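PDB 5GNE: leucine aminopeptidase, which probably acts as a zinc-dependent aminopeptidase of the M28 family, removing residues from the amino-terminal end of peptides. Local coordinates for residues F168-V173 and H191-D196; A202-S207 and A237-L242; T122-R127 and V135-W140; I233-E238 and V319-E324; N46-M51 and G56-A61. All coordinates share one frame; numbering follows the deposited sequence.

Interaction 1 of 5, residues F168-V173 and H191-D196; sequences FIQPSV and HIDTLD. With ZN (zinc ion), chain D.
Gln170 NE2 is held by two backbone carbonyls, those of Gly134 and Arg127, and beside those bonds it rests 3.4 Å from Ile192 CG2. The other end of the same amide, OE1, receives the backbone N-H of Ala237 and lies 3.2 Å from Asp193 CB. With both ends of the amide bonded, its rotation is fixed; across the contact NE2 and OE1 then touch only carbon atoms of the loop, Ile192 CG2 and Asp193 CB. No hydrogen bond joins the two segments themselves. CG stands opposite the main-chain N (chi1 177°) and the chain runs extended beyond it, which carries the amide out to the loop; its plane makes 79° with the Asp193 carboxylate.

Asp193 turns that carboxylate elsewhere. OD1 accepts the N-H of His191 ND1 at 2.7 Å, from the syn side but well out of the carboxylate plane, and the bond is bent, at 135°, while OD2 receives the N-H of Glu239. His191 NE2, on the far side of the imidazole, binds a zinc ion at 2.3 Å, a site completed by Asp204 and Asp266. Asp193 is therefore a second-shell residue that orients the histidine and would probably make it a stronger donor to the metal. The contact lies buried where strand 170-177 and the loop after strand 185-191 pass on either side of strand 230-235 in the mixed sheet, with helix 132-151 touching Ile192 through Ala137.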
# COMPACT_ATOMS: atom_id res chain seq x y z
N PHE A 168 8.01 10.58 12.23
CA PHE A 168 7.72 9.22 12.73
C PHE A 168 8.94 8.31 12.76
O PHE A 168 9.63 8.15 11.76
CB PHE A 168 6.61 8.60 11.89
CG PHE A 168 5.27 9.29 12.06
CD1 PHE A 168 4.51 9.08 13.21
CD2 PHE A 168 4.81 10.18 11.11
CE1 PHE A 168 3.27 9.72 13.37
CE2 PHE A 168 3.58 10.83 11.27
CZ PHE A 168 2.81 10.60 12.39
N ILE A 169 9.18 7.68 13.91
CA ILE A 169 10.36 6.82 14.06
C ILE A 169 10.31 5.56 13.19
O ILE A 169 11.33 4.96 12.89
CB ILE A 169 10.58 6.42 15.54
CG1 ILE A 169 9.31 5.82 16.15
CG2 ILE A 169 11.04 7.60 16.36
CD1 ILE A 169 9.55 5.18 17.52
N GLN A 170 9.12 5.15 12.78
CA GLN A 170 9.00 3.96 11.93
C GLN A 170 9.38 4.29 10.48
O GLN A 170 8.77 5.15 9.86
CB GLN A 170 7.58 3.41 12.01
CG GLN A 170 7.31 2.22 11.13
CD GLN A 170 5.83 1.90 11.07
OE1 GLN A 170 5.04 2.69 10.57
NE2 GLN A 170 5.46 0.75 11.58
N PRO A 171 10.38 3.59 9.93
CA PRO A 171 10.77 3.87 8.54
C PRO A 171 10.01 2.97 7.58
O PRO A 171 9.48 1.93 7.99
CB PRO A 171 12.25 3.51 8.53
CG PRO A 171 12.32 2.38 9.46
CD PRO A 171 11.28 2.62 10.55
N SER A 172 9.99 3.35 6.31
CA SER A 172 9.52 2.45 5.27
C SER A 172 10.66 1.51 4.87
O SER A 172 11.83 1.84 5.09
CB SER A 172 9.06 3.26 4.06
OG SER A 172 7.83 3.88 4.35
N VAL A 173 10.35 0.40 4.22
CA VAL A 173 11.38 -0.49 3.74
C VAL A 173 11.17 -0.80 2.27
O VAL A 173 10.12 -1.31 1.88
CB VAL A 173 11.38 -1.81 4.51
CG1 VAL A 173 12.48 -2.72 3.99
CG2 VAL A 173 11.51 -1.55 6.02
N HIS A 191 1.25 -1.61 3.47
CA HIS A 191 1.70 -0.83 4.61
C HIS A 191 1.81 -1.68 5.87
O HIS A 191 1.00 -2.57 6.10
CB HIS A 191 0.81 0.39 4.83
CG HIS A 191 -0.54 0.11 5.43
ND1 HIS A 191 -0.75 0.10 6.80
CD2 HIS A 191 -1.76 -0.04 4.87
CE1 HIS A 191 -2.03 -0.10 7.05
NE2 HIS A 191 -2.67 -0.19 5.90
N ILE A 192 2.88 -1.44 6.63
CA ILE A 192 3.27 -2.25 7.78
C ILE A 192 2.62 -1.78 9.07
O ILE A 192 2.58 -2.51 10.05
CB ILE A 192 4.80 -2.21 7.98
CG1 ILE A 192 5.29 -3.33 8.90
CG2 ILE A 192 5.22 -0.87 8.56
CD1 ILE A 192 5.40 -4.67 8.26
N ASP A 193 2.12 -0.56 9.07
CA ASP A 193 1.78 0.10 10.32
C ASP A 193 0.33 -0.13 10.70
O ASP A 193 -0.45 -0.71 9.94
CB ASP A 193 2.05 1.60 10.22
CG ASP A 193 1.04 2.29 9.37
OD1 ASP A 193 0.85 1.76 8.26
OD2 ASP A 193 0.44 3.31 9.79
N THR A 194 0.01 0.28 11.92
CA THR A 194 -1.35 0.28 12.41
C THR A 194 -1.58 1.50 13.31
O THR A 194 -0.65 2.24 13.58
CB THR A 194 -1.64 -1.00 13.18
OG1 THR A 194 -3.05 -1.10 13.44
CG2 THR A 194 -0.90 -0.95 14.48
N LEU A 195 -2.79 1.67 13.84
CA LEU A 195 -3.01 2.69 14.88
C LEU A 195 -2.35 2.33 16.22
O LEU A 195 -1.79 1.26 16.38
CB LEU A 195 -4.51 2.93 15.11
CG LEU A 195 -5.24 3.61 13.95
CD1 LEU A 195 -6.69 3.84 14.34
CD2 LEU A 195 -4.56 4.92 13.54
N ASP A 196 -2.44 3.25 17.17
CA ASP A 196 -1.88 3.05 18.50
C ASP A 196 -2.78 2.18 19.34
O ASP A 196 -3.93 1.94 18.99
CB ASP A 196 -1.69 4.38 19.23
CG ASP A 196 -0.66 5.26 18.56
OD1 ASP A 196 0.54 4.91 18.61
OD2 ASP A 196 -1.07 6.30 17.98
ZN ZN D . -4.84 -0.27 5.17

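Interaction 2 of 5, residues A202-S207 and A237-L242; sequences ADDDSS and AEERGL. With ZN (zinc ion), chain C; ZN (zinc ion), chain D.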
# COMPACT_ATOMS: atom_id res chain seq x y z
N ALA A 202 -4.72 -7.31 11.71
CA ALA A 202 -4.56 -8.53 10.95
C ALA A 202 -4.92 -8.34 9.48
O ALA A 202 -4.06 -8.51 8.61
CB ALA A 202 -5.40 -9.62 11.56
N ASP A 203 -6.18 -8.02 9.18
CA ASP A 203 -6.56 -7.72 7.81
C ASP A 203 -5.97 -6.39 7.37
O ASP A 203 -5.48 -6.27 6.26
CB ASP A 203 -8.07 -7.66 7.64
CG ASP A 203 -8.49 -7.57 6.19
OD1 ASP A 203 -7.82 -8.23 5.37
OD2 ASP A 203 -9.48 -6.86 5.86
N ASP A 204 -6.01 -5.38 8.24
CA ASP A 204 -5.45 -4.08 7.88
C ASP A 204 -3.95 -4.18 7.92
O ASP A 204 -3.26 -3.72 8.83
CB ASP A 204 -5.94 -2.94 8.73
CG ASP A 204 -5.90 -1.64 7.96
OD1 ASP A 204 -5.24 -1.64 6.91
OD2 ASP A 204 -6.50 -0.63 8.37
N ASP A 205 -3.57 -4.94 6.91
CA ASP A 205 -2.31 -5.15 6.25
C ASP A 205 -1.18 -5.90 6.84
O ASP A 205 -0.08 -5.88 6.28
CB ASP A 205 -1.84 -3.84 5.69
CG ASP A 205 -2.02 -3.84 4.20
OD1 ASP A 205 -2.78 -4.73 3.76
OD2 ASP A 205 -1.39 -3.05 3.48
N SER A 206 -1.44 -6.67 7.88
CA SER A 206 -0.59 -7.84 8.04
C SER A 206 -0.82 -8.66 6.76
O SER A 206 0.12 -9.11 6.11
CB SER A 206 -0.96 -8.66 9.27
OG SER A 206 -0.04 -9.72 9.42
N SER A 207 -2.09 -8.79 6.38
CA SER A 207 -2.46 -9.56 5.19
C SER A 207 -1.65 -9.13 3.96
O SER A 207 -0.93 -9.95 3.36
CB SER A 207 -3.97 -9.50 4.93
OG SER A 207 -4.42 -8.23 4.51
N ALA A 237 3.67 4.25 8.39
CA ALA A 237 2.77 5.37 8.66
C ALA A 237 1.64 5.59 7.67
O ALA A 237 1.20 6.75 7.46
CB ALA A 237 3.62 6.65 8.76
N GLU A 238 1.13 4.53 7.07
CA GLU A 238 -0.01 4.70 6.17
C GLU A 238 -1.22 5.24 6.94
O GLU A 238 -2.05 5.96 6.40
CB GLU A 238 -0.36 3.39 5.48
CG GLU A 238 -1.48 3.48 4.46
CD GLU A 238 -2.86 3.24 5.07
OE1 GLU A 238 -2.93 2.89 6.28
OE2 GLU A 238 -3.87 3.39 4.35
N GLU A 239 -1.28 4.91 8.23
CA GLU A 239 -2.38 5.33 9.09
C GLU A 239 -2.21 6.77 9.54
O GLU A 239 -3.00 7.28 10.31
CB GLU A 239 -2.52 4.36 10.28
CG GLU A 239 -2.92 2.89 9.88
CD GLU A 239 -4.34 2.80 9.33
OE1 GLU A 239 -4.97 3.88 9.23
OE2 GLU A 239 -4.84 1.68 9.03
N ARG A 240 -1.18 7.44 9.01
CA ARG A 240 -0.93 8.86 9.29
C ARG A 240 -0.99 9.68 8.00
O ARG A 240 -0.01 10.32 7.61
CB ARG A 240 0.44 9.05 9.98
CG ARG A 240 0.71 8.00 11.07
CD ARG A 240 -0.18 8.22 12.31
NE ARG A 240 0.08 7.18 13.29
CZ ARG A 240 -0.22 7.24 14.59
NH1 ARG A 240 -0.78 8.32 15.12
NH2 ARG A 240 0.08 6.21 15.37
N GLY A 241 -2.13 9.65 7.32
CA GLY A 241 -2.29 10.37 6.08
C GLY A 241 -1.35 9.95 4.96
O GLY A 241 -0.87 10.78 4.18
N LEU A 242 -1.06 8.66 4.91
CA LEU A 242 -0.28 8.07 3.81
C LEU A 242 1.13 8.63 3.72
O LEU A 242 1.75 8.58 2.66
CB LEU A 242 -0.98 8.26 2.46
CG LEU A 242 -2.50 8.03 2.42
CD1 LEU A 242 -3.03 8.16 0.99
CD2 LEU A 242 -2.88 6.72 3.04
ZN ZN C . -6.33 1.70 7.21
ZN ZN D . -4.84 -0.27 5.17
O HOH W 1 -6.69 2.06 5.22
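From its CB, Asp204 reaches across to Glu239 with a carboxylate that sits between two zinc ions. CG lies roughly opposite the main-chain N (chi1 -152°) and is 3.3 Å from the zinc of chain D. The two oxygens beyond it divide the metals. OD1 binds the zinc of chain D at 2.3 Å, together with His191 and Asp266, and OD2 reaches the zinc of chain C at a longer 2.6 Å. Asp204 is thus the bridging ligand of a two-zinc centre.

OD2 also comes within 2.9 Å of Glu239 OE2. Both are acceptors, so this is no hydrogen bond; the shared cation, which Glu239 OE2 binds at 2.4 Å, accounts for the approach. The side chains arrive from opposite directions with carboxylate planes 81° apart, and Glu239 is bent at chi2 (-68°) to bring its tip round. His344, a further ligand of this zinc, brings NE2 up to the same OE2 in a hydrogen bond. Water 1 binds the zinc of chain C at 2.1 Å and donates to Glu238 OE2 at 3.2 Å, while Glu238 itself coordinates neither metal in this model.

The geometry is that of an M28 peptidase metal centre: Asp204 lies at the irregular start of helix 202-221, and Glu239 in the loop joining strand 230-235 to helix 243-254, beside the end of the parallel neighbour strand 185-191.

Interaction 3 of 5, residues T122-R127 and V135-W140; sequences TSYINR and VEAAQW
Tyr124 reaches with its phenol over Glu136, Ala137 and Trp140 of the helical segment 135-140. Its CE1 edge comes within 3.6 Å of Glu136 OE1, which lies near the plane of the ring, the two flat groups being inclined by 43°. On the other side of the phenol, CE2 is 4.1 Å from Ala137 CB, which approaches obliquely. The hydroxyl oxygen reaches furthest along the helix, to 3.8 Å from Trp140 CB. CG of Tyr124 stands opposite its own carbonyl carbon (chi1 -68°), which sends the ring outward from the loop to the helix.

The contact joins two consecutive helices across the loop between them: helix 111-123 ends just before Tyr124, the chain turns back, and helix 132-151 begins within nine residues. Glu136 is steadied by a salt bridge from its OE2 to Arg132, at the start of that second helix.

Arg127 packs beside the tyrosine. Its CG is 3.9 Å from Ala137 CB, so the methyl group touches both side chains. Beyond a bend at chi3 (-102°) the guanidinium turns away from helix 132-151, NH2 bonding to the carbonyl oxygens of Gly201 and Pro200 and NH1 to that of Ile192, in the loop that follows the zinc ligand His191.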
# COMPACT_ATOMS: atom_id res chain seq x y z
N THR A 122 0.87 -9.95 13.71
CA THR A 122 -0.31 -9.76 14.51
C THR A 122 -0.04 -10.06 15.99
O THR A 122 -0.88 -9.80 16.85
CB THR A 122 -1.44 -10.64 13.98
OG1 THR A 122 -2.69 -10.03 14.30
CG2 THR A 122 -1.37 -12.04 14.60
N SER A 123 1.13 -10.62 16.30
CA SER A 123 1.48 -10.89 17.69
C SER A 123 1.99 -9.62 18.38
O SER A 123 1.98 -9.54 19.61
CB SER A 123 2.51 -12.03 17.79
OG SER A 123 3.82 -11.56 17.52
N TYR A 124 2.46 -8.65 17.60
CA TYR A 124 2.82 -7.33 18.16
C TYR A 124 1.60 -6.69 18.80
O TYR A 124 0.48 -6.85 18.32
CB TYR A 124 3.36 -6.39 17.09
CG TYR A 124 4.70 -6.76 16.50
CD1 TYR A 124 5.88 -6.59 17.23
CD2 TYR A 124 4.79 -7.23 15.20
CE1 TYR A 124 7.11 -6.92 16.67
CE2 TYR A 124 6.00 -7.56 14.63
CZ TYR A 124 7.16 -7.39 15.36
OH TYR A 124 8.37 -7.72 14.78
N ILE A 125 1.81 -5.97 19.90
CA ILE A 125 0.72 -5.24 20.54
C ILE A 125 0.07 -4.26 19.54
O ILE A 125 -1.15 -4.19 19.41
CB ILE A 125 1.19 -4.51 21.83
CG1 ILE A 125 0.04 -3.71 22.45
CG2 ILE A 125 2.41 -3.62 21.56
CD1 ILE A 125 -1.11 -4.59 22.92
N ASN A 126 0.92 -3.52 18.82
CA ASN A 126 0.52 -2.76 17.65
C ASN A 126 1.76 -2.64 16.78
O ASN A 126 2.83 -3.06 17.18
CB ASN A 126 -0.02 -1.38 18.05
CG ASN A 126 1.01 -0.53 18.81
OD1 ASN A 126 2.10 -0.26 18.30
ND2 ASN A 126 0.65 -0.10 20.03
N ARG A 127 1.59 -2.11 15.57
CA ARG A 127 2.68 -1.75 14.67
C ARG A 127 2.61 -0.25 14.32
O ARG A 127 2.77 0.15 13.16
CB ARG A 127 2.63 -2.60 13.40
CG ARG A 127 2.78 -4.09 13.57
CD ARG A 127 2.55 -4.82 12.25
NE ARG A 127 1.21 -5.42 12.23
CZ ARG A 127 0.24 -5.10 11.38
NH1 ARG A 127 0.44 -4.21 10.43
NH2 ARG A 127 -0.92 -5.69 11.46
N VAL A 135 8.47 0.08 14.94
CA VAL A 135 9.81 0.10 14.38
C VAL A 135 10.33 -1.33 14.15
O VAL A 135 10.91 -1.63 13.11
CB VAL A 135 10.79 0.88 15.29
CG1 VAL A 135 12.23 0.71 14.83
CG2 VAL A 135 10.37 2.36 15.36
N GLU A 136 10.12 -2.20 15.12
CA GLU A 136 10.54 -3.59 14.98
C GLU A 136 9.93 -4.25 13.77
O GLU A 136 10.62 -4.96 13.03
CB GLU A 136 10.16 -4.40 16.23
CG GLU A 136 11.06 -4.11 17.38
CD GLU A 136 10.51 -4.54 18.72
OE1 GLU A 136 9.44 -5.18 18.75
OE2 GLU A 136 11.16 -4.25 19.76
N ALA A 137 8.64 -3.98 13.54
CA ALA A 137 7.96 -4.62 12.42
C ALA A 137 8.69 -4.28 11.12
O ALA A 137 8.96 -5.16 10.30
CB ALA A 137 6.50 -4.22 12.38
N ALA A 138 9.09 -3.02 10.99
CA ALA A 138 9.79 -2.59 9.79
C ALA A 138 11.13 -3.29 9.70
O ALA A 138 11.49 -3.81 8.65
CB ALA A 138 9.96 -1.08 9.78
N GLN A 139 11.87 -3.31 10.81
CA GLN A 139 13.18 -3.98 10.81
C GLN A 139 13.05 -5.45 10.50
O GLN A 139 13.86 -6.01 9.76
CB GLN A 139 13.90 -3.78 12.14
CG GLN A 139 14.21 -2.33 12.40
CD GLN A 139 14.71 -2.08 13.79
OE1 GLN A 139 14.26 -2.69 14.76
NE2 GLN A 139 15.66 -1.15 13.91
N TRP A 140 12.05 -6.08 11.09
CA TRP A 140 11.73 -7.47 10.80
C TRP A 140 11.57 -7.73 9.30
O TRP A 140 12.19 -8.63 8.73
CB TRP A 140 10.47 -7.87 11.57
CG TRP A 140 10.14 -9.31 11.43
CD1 TRP A 140 10.69 -10.34 12.13
CD2 TRP A 140 9.17 -9.88 10.56
NE1 TRP A 140 10.13 -11.53 11.74
CE2 TRP A 140 9.20 -11.28 10.77
CE3 TRP A 140 8.28 -9.36 9.61
CZ2 TRP A 140 8.36 -12.16 10.08
CZ3 TRP A 140 7.46 -10.24 8.91
CH2 TRP A 140 7.51 -11.62 9.15

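Interaction 4 of 5, residues I233-E238 and V319-E324; sequences IAYAAE and VNWTNE
Trp321 has the most surface buried here, and it meets the strand segment 233-238 with the edge of its indole. The NE1 N-H donates to Tyr235 OH at 2.9 Å, with an N-H...O angle of 152°. The oxygen is tilted 18° out of the indole plane, while Tyr235 CZ behind it lies in that plane, so the phenol points at the pyrrole edge and the two side chains meet at a slant with no stacking. Both groups are buried; the bond satisfies the indole N-H inside the protein and probably limits how far either ring can swing.

Ile233 lies two residues earlier on the same side of the strand. Its CD1 packs at 4.2 Å on Trp321 CZ2, again at the ring edge and near its plane, so the polar and apolar contacts sit side by side along one rim of the indole.

This is helix-on-sheet packing of an alpha/beta fold. Trp321, on the short helix 318-323, touches Ile233, Val187 and Val262, which belong to three adjacent strands of the mixed sheet, 230-235, 185-191 and 259-264. Phe326 and Phe252 each meet its ring edge-to-face, and Val249 of helix 243-254 adds to the same layer.

The position of Tyr235 follows from CG standing opposite the carbonyl carbon (chi1 -53°), which directs the ring toward the helix. Its side chain also packs on zinc ligand His191 and on Asp317, and three residues further along the chain comes Glu238, beside the metals.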
# COMPACT_ATOMS: atom_id res chain seq x y z
N ILE A 233 7.74 -3.40 -1.22
CA ILE A 233 7.77 -2.30 -0.29
C ILE A 233 6.84 -2.44 0.91
O ILE A 233 5.68 -2.83 0.79
CB ILE A 233 7.46 -0.96 -1.00
CG1 ILE A 233 8.40 -0.78 -2.21
CG2 ILE A 233 7.68 0.18 -0.07
CD1 ILE A 233 8.17 0.46 -3.00
N ALA A 234 7.38 -2.15 2.08
CA ALA A 234 6.61 -1.98 3.31
C ALA A 234 6.52 -0.50 3.73
O ALA A 234 7.50 0.08 4.23
CB ALA A 234 7.24 -2.81 4.42
N TYR A 235 5.37 0.12 3.49
CA TYR A 235 5.17 1.52 3.83
C TYR A 235 5.00 1.73 5.32
O TYR A 235 4.20 1.06 5.97
CB TYR A 235 3.94 2.11 3.11
CG TYR A 235 3.93 1.90 1.61
CD1 TYR A 235 4.87 2.52 0.81
CD2 TYR A 235 3.01 1.05 1.00
CE1 TYR A 235 4.88 2.33 -0.57
CE2 TYR A 235 3.02 0.86 -0.38
CZ TYR A 235 3.95 1.51 -1.16
OH TYR A 235 3.96 1.33 -2.52
N ALA A 236 5.74 2.70 5.85
CA ALA A 236 5.50 3.17 7.21
C ALA A 236 4.27 4.08 7.22
O ALA A 236 3.88 4.61 6.20
CB ALA A 236 6.71 3.91 7.71
N ALA A 237 3.67 4.25 8.39
CA ALA A 237 2.77 5.37 8.66
C ALA A 237 1.64 5.59 7.67
O ALA A 237 1.20 6.75 7.46
CB ALA A 237 3.62 6.65 8.76
N GLU A 238 1.13 4.53 7.07
CA GLU A 238 -0.01 4.70 6.17
C GLU A 238 -1.22 5.24 6.94
O GLU A 238 -2.05 5.96 6.40
CB GLU A 238 -0.36 3.39 5.48
CG GLU A 238 -1.48 3.48 4.46
CD GLU A 238 -2.86 3.24 5.07
OE1 GLU A 238 -2.93 2.89 6.28
OE2 GLU A 238 -3.87 3.39 4.35
N VAL A 319 -2.53 6.09 -3.90
CA VAL A 319 -2.80 7.51 -4.12
C VAL A 319 -1.52 8.33 -4.30
O VAL A 319 -1.47 9.22 -5.15
CB VAL A 319 -3.68 8.07 -2.98
CG1 VAL A 319 -3.66 9.58 -2.92
CG2 VAL A 319 -5.11 7.56 -3.15
N ASN A 320 -0.51 8.07 -3.49
CA ASN A 320 0.76 8.79 -3.67
C ASN A 320 1.43 8.48 -5.01
O ASN A 320 2.02 9.37 -5.65
CB ASN A 320 1.68 8.52 -2.50
CG ASN A 320 1.26 9.29 -1.26
OD1 ASN A 320 0.96 10.47 -1.33
ND2 ASN A 320 1.20 8.60 -0.12
N TRP A 321 1.33 7.24 -5.46
CA TRP A 321 1.85 6.93 -6.78
C TRP A 321 1.06 7.64 -7.91
O TRP A 321 1.67 8.26 -8.79
CB TRP A 321 1.87 5.40 -7.01
CG TRP A 321 2.87 4.68 -6.15
CD1 TRP A 321 2.61 4.07 -4.96
CD2 TRP A 321 4.30 4.54 -6.38
NE1 TRP A 321 3.78 3.52 -4.44
CE2 TRP A 321 4.82 3.79 -5.29
CE3 TRP A 321 5.17 4.94 -7.40
CZ2 TRP A 321 6.18 3.45 -5.18
CZ3 TRP A 321 6.54 4.60 -7.30
CH2 TRP A 321 7.02 3.87 -6.20
N THR A 322 -0.27 7.53 -7.92
CA THR A 322 -0.99 8.12 -9.02
C THR A 322 -0.85 9.65 -8.99
O THR A 322 -0.80 10.27 -10.04
CB THR A 322 -2.47 7.70 -9.09
OG1 THR A 322 -3.31 8.65 -8.43
CG2 THR A 322 -2.65 6.36 -8.48
N ASN A 323 -0.77 10.25 -7.81
CA ASN A 323 -0.54 11.70 -7.75
C ASN A 323 0.75 12.13 -8.43
O ASN A 323 0.85 13.27 -8.86
CB ASN A 323 -0.47 12.20 -6.30
CG ASN A 323 -1.84 12.38 -5.71
OD1 ASN A 323 -2.80 12.40 -6.43
ND2 ASN A 323 -1.93 12.51 -4.40
N GLU A 324 1.70 11.21 -8.58
CA GLU A 324 2.98 11.57 -9.18
C GLU A 324 3.16 10.99 -10.57
O GLU A 324 4.28 10.89 -11.07
CB GLU A 324 4.14 11.10 -8.28
CG GLU A 324 4.23 11.83 -6.97
CD GLU A 324 4.70 13.29 -7.10
OE1 GLU A 324 4.81 13.81 -8.23
OE2 GLU A 324 5.00 13.91 -6.06

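Interaction 5 of 5, residues N46-M51 and G56-A61; sequences NTLQKM and GNYLNA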
# COMPACT_ATOMS: atom_id res chain seq x y z
N ASN A 46 -8.17 11.41 16.99
CA ASN A 46 -9.45 10.74 17.25
C ASN A 46 -10.56 11.29 16.39
O ASN A 46 -11.45 10.54 15.97
CB ASN A 46 -9.82 10.84 18.73
CG ASN A 46 -9.01 9.89 19.60
OD1 ASN A 46 -8.41 10.30 20.59
ND2 ASN A 46 -8.96 8.62 19.21
N THR A 47 -10.54 12.60 16.16
CA THR A 47 -11.54 13.21 15.29
C THR A 47 -11.38 12.67 13.88
O THR A 47 -12.34 12.26 13.24
CB THR A 47 -11.40 14.74 15.26
OG1 THR A 47 -11.39 15.24 16.60
CG2 THR A 47 -12.57 15.36 14.48
N LEU A 48 -10.15 12.68 13.41
CA LEU A 48 -9.87 12.15 12.09
C LEU A 48 -10.40 10.74 11.95
O LEU A 48 -11.07 10.41 10.98
CB LEU A 48 -8.37 12.18 11.81
CG LEU A 48 -7.84 13.62 11.68
CD1 LEU A 48 -6.31 13.65 11.72
CD2 LEU A 48 -8.38 14.28 10.42
N GLN A 49 -10.19 9.92 12.98
CA GLN A 49 -10.56 8.52 12.86
C GLN A 49 -12.06 8.38 12.88
O GLN A 49 -12.63 7.58 12.16
CB GLN A 49 -9.94 7.70 14.00
CG GLN A 49 -8.47 7.36 13.82
CD GLN A 49 -8.10 7.03 12.38
OE1 GLN A 49 -8.68 6.14 11.76
NE2 GLN A 49 -7.13 7.76 11.84
N LYS A 50 -12.70 9.16 13.72
CA LYS A 50 -14.13 9.08 13.89
C LYS A 50 -14.90 9.61 12.67
O LYS A 50 -15.97 9.09 12.35
CB LYS A 50 -14.50 9.84 15.17
CG LYS A 50 -15.94 9.80 15.63
CD LYS A 50 -16.03 10.59 16.94
CE LYS A 50 -17.36 11.33 17.10
NZ LYS A 50 -17.31 12.33 18.22
N MET A 51 -14.35 10.61 11.98
CA MET A 51 -15.03 11.19 10.82
C MET A 51 -14.67 10.49 9.52
O MET A 51 -15.31 10.73 8.49
CB MET A 51 -14.71 12.68 10.71
CG MET A 51 -15.24 13.51 11.90
SD MET A 51 -17.00 13.26 12.25
CE MET A 51 -17.71 13.82 10.72
N GLY A 56 -13.89 10.82 4.86
CA GLY A 56 -12.72 10.35 4.14
C GLY A 56 -11.44 10.47 4.93
O GLY A 56 -11.38 11.09 5.99
N ASN A 57 -10.38 9.91 4.38
CA ASN A 57 -9.08 9.99 4.99
C ASN A 57 -8.44 11.33 4.63
O ASN A 57 -9.00 12.08 3.86
CB ASN A 57 -8.21 8.82 4.53
CG ASN A 57 -7.00 8.63 5.40
OD1 ASN A 57 -7.00 9.03 6.56
ND2 ASN A 57 -5.97 8.01 4.85
N TYR A 58 -7.28 11.62 5.19
CA TYR A 58 -6.55 12.83 4.83
C TYR A 58 -5.19 12.52 4.21
O TYR A 58 -4.66 11.43 4.35
CB TYR A 58 -6.34 13.71 6.05
CG TYR A 58 -5.40 13.14 7.07
CD1 TYR A 58 -5.81 12.14 7.96
CD2 TYR A 58 -4.13 13.64 7.21
CE1 TYR A 58 -4.97 11.64 8.90
CE2 TYR A 58 -3.27 13.15 8.17
CZ TYR A 58 -3.69 12.16 9.01
OH TYR A 58 -2.81 11.68 9.96
N LEU A 59 -4.64 13.49 3.50
CA LEU A 59 -3.34 13.32 2.89
C LEU A 59 -2.34 14.23 3.58
O LEU A 59 -2.56 15.42 3.68
CB LEU A 59 -3.42 13.65 1.40
CG LEU A 59 -2.15 13.52 0.55
CD1 LEU A 59 -1.69 12.05 0.43
CD2 LEU A 59 -2.38 14.16 -0.81
N ASN A 60 -1.24 13.69 4.09
CA ASN A 60 -0.23 14.58 4.61
C ASN A 60 0.59 15.14 3.47
O ASN A 60 1.14 14.39 2.69
CB ASN A 60 0.68 13.87 5.61
CG ASN A 60 1.56 14.86 6.36
OD1 ASN A 60 2.22 15.70 5.76
ND2 ASN A 60 1.55 14.79 7.68
N ALA A 61 0.67 16.46 3.39
CA ALA A 61 1.31 17.11 2.25
C ALA A 61 2.82 17.15 2.35
O ALA A 61 3.49 17.39 1.34
CB ALA A 61 0.80 18.50 2.08
O HOH W 2 -10.01 11.13 8.59
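Leu48 and Tyr58 cross at about a right angle, the leucine ending in two methyls that both lie on one side of the ring plane. CD1 is the closer, 3.7 Å from Tyr58 CE1 and 4.2 Å from the ring centroid. It stands 30° off the ring normal, which makes this an off-centre CH-pi contact displaced toward CE1. CD2 follows along the same side at 4.2 Å from Tyr58 CD1. The ring is brought to the helix because its CG takes the place between the main-chain N and the carbonyl carbon (chi1 69°), so that the phenol projects from the chain toward Leu48.

Only the last turn of helix 42-55 separates the two segments: the helix ends, Gly56 leaves it with a positive phi, and the chain runs out to the short strand 59-60 at the margin of the amino-terminal antiparallel sheet. Tyr58 packs on Ile10 and Val12 of the neighbouring strand 8-13, while Leu48 also touches Leu16 and Leu20 of helix 14-20. A disulfide between Cys15 and Cys55 joins helices 14-20 and 42-55.

Main-chain groups meet through solvent. Water 2 donates to Leu48 O at 2.7 Å and to Gly56 O at 2.9 Å, bridging the carbonyls, whereas Met51 O and Gly56 N merely pack, without a hydrogen bond. Further on, Asn60 OD1 caps the backbone N of Glu62, where helix 62-65 begins.

Overall arrangement
Interactions 1 and 2 both supply ligands to the two-zinc centre, their centres 8 Å apart: both touch the zinc of chain D, and Asp196 OD2 forms a salt bridge with Arg240 NH2 at 2.9 Å. Interaction 3 borders the same loop, since Thr194 N lies 3.0 Å from Arg127 O. Interaction 4 shares Ala237 and Glu238 with interaction 2 and joins interaction 1 through the neighbouring strands 170-177 and 230-235, where Val173 N is 2.9 Å from Ala234 O. Interaction 5 belongs to the amino-terminal part, yet Asn60 N comes 2.9 Å from Gly241 O, in the same loop as the zinc ligand Glu239. Interactions 3 and 5 do not touch, their centres being about 23 Å apart.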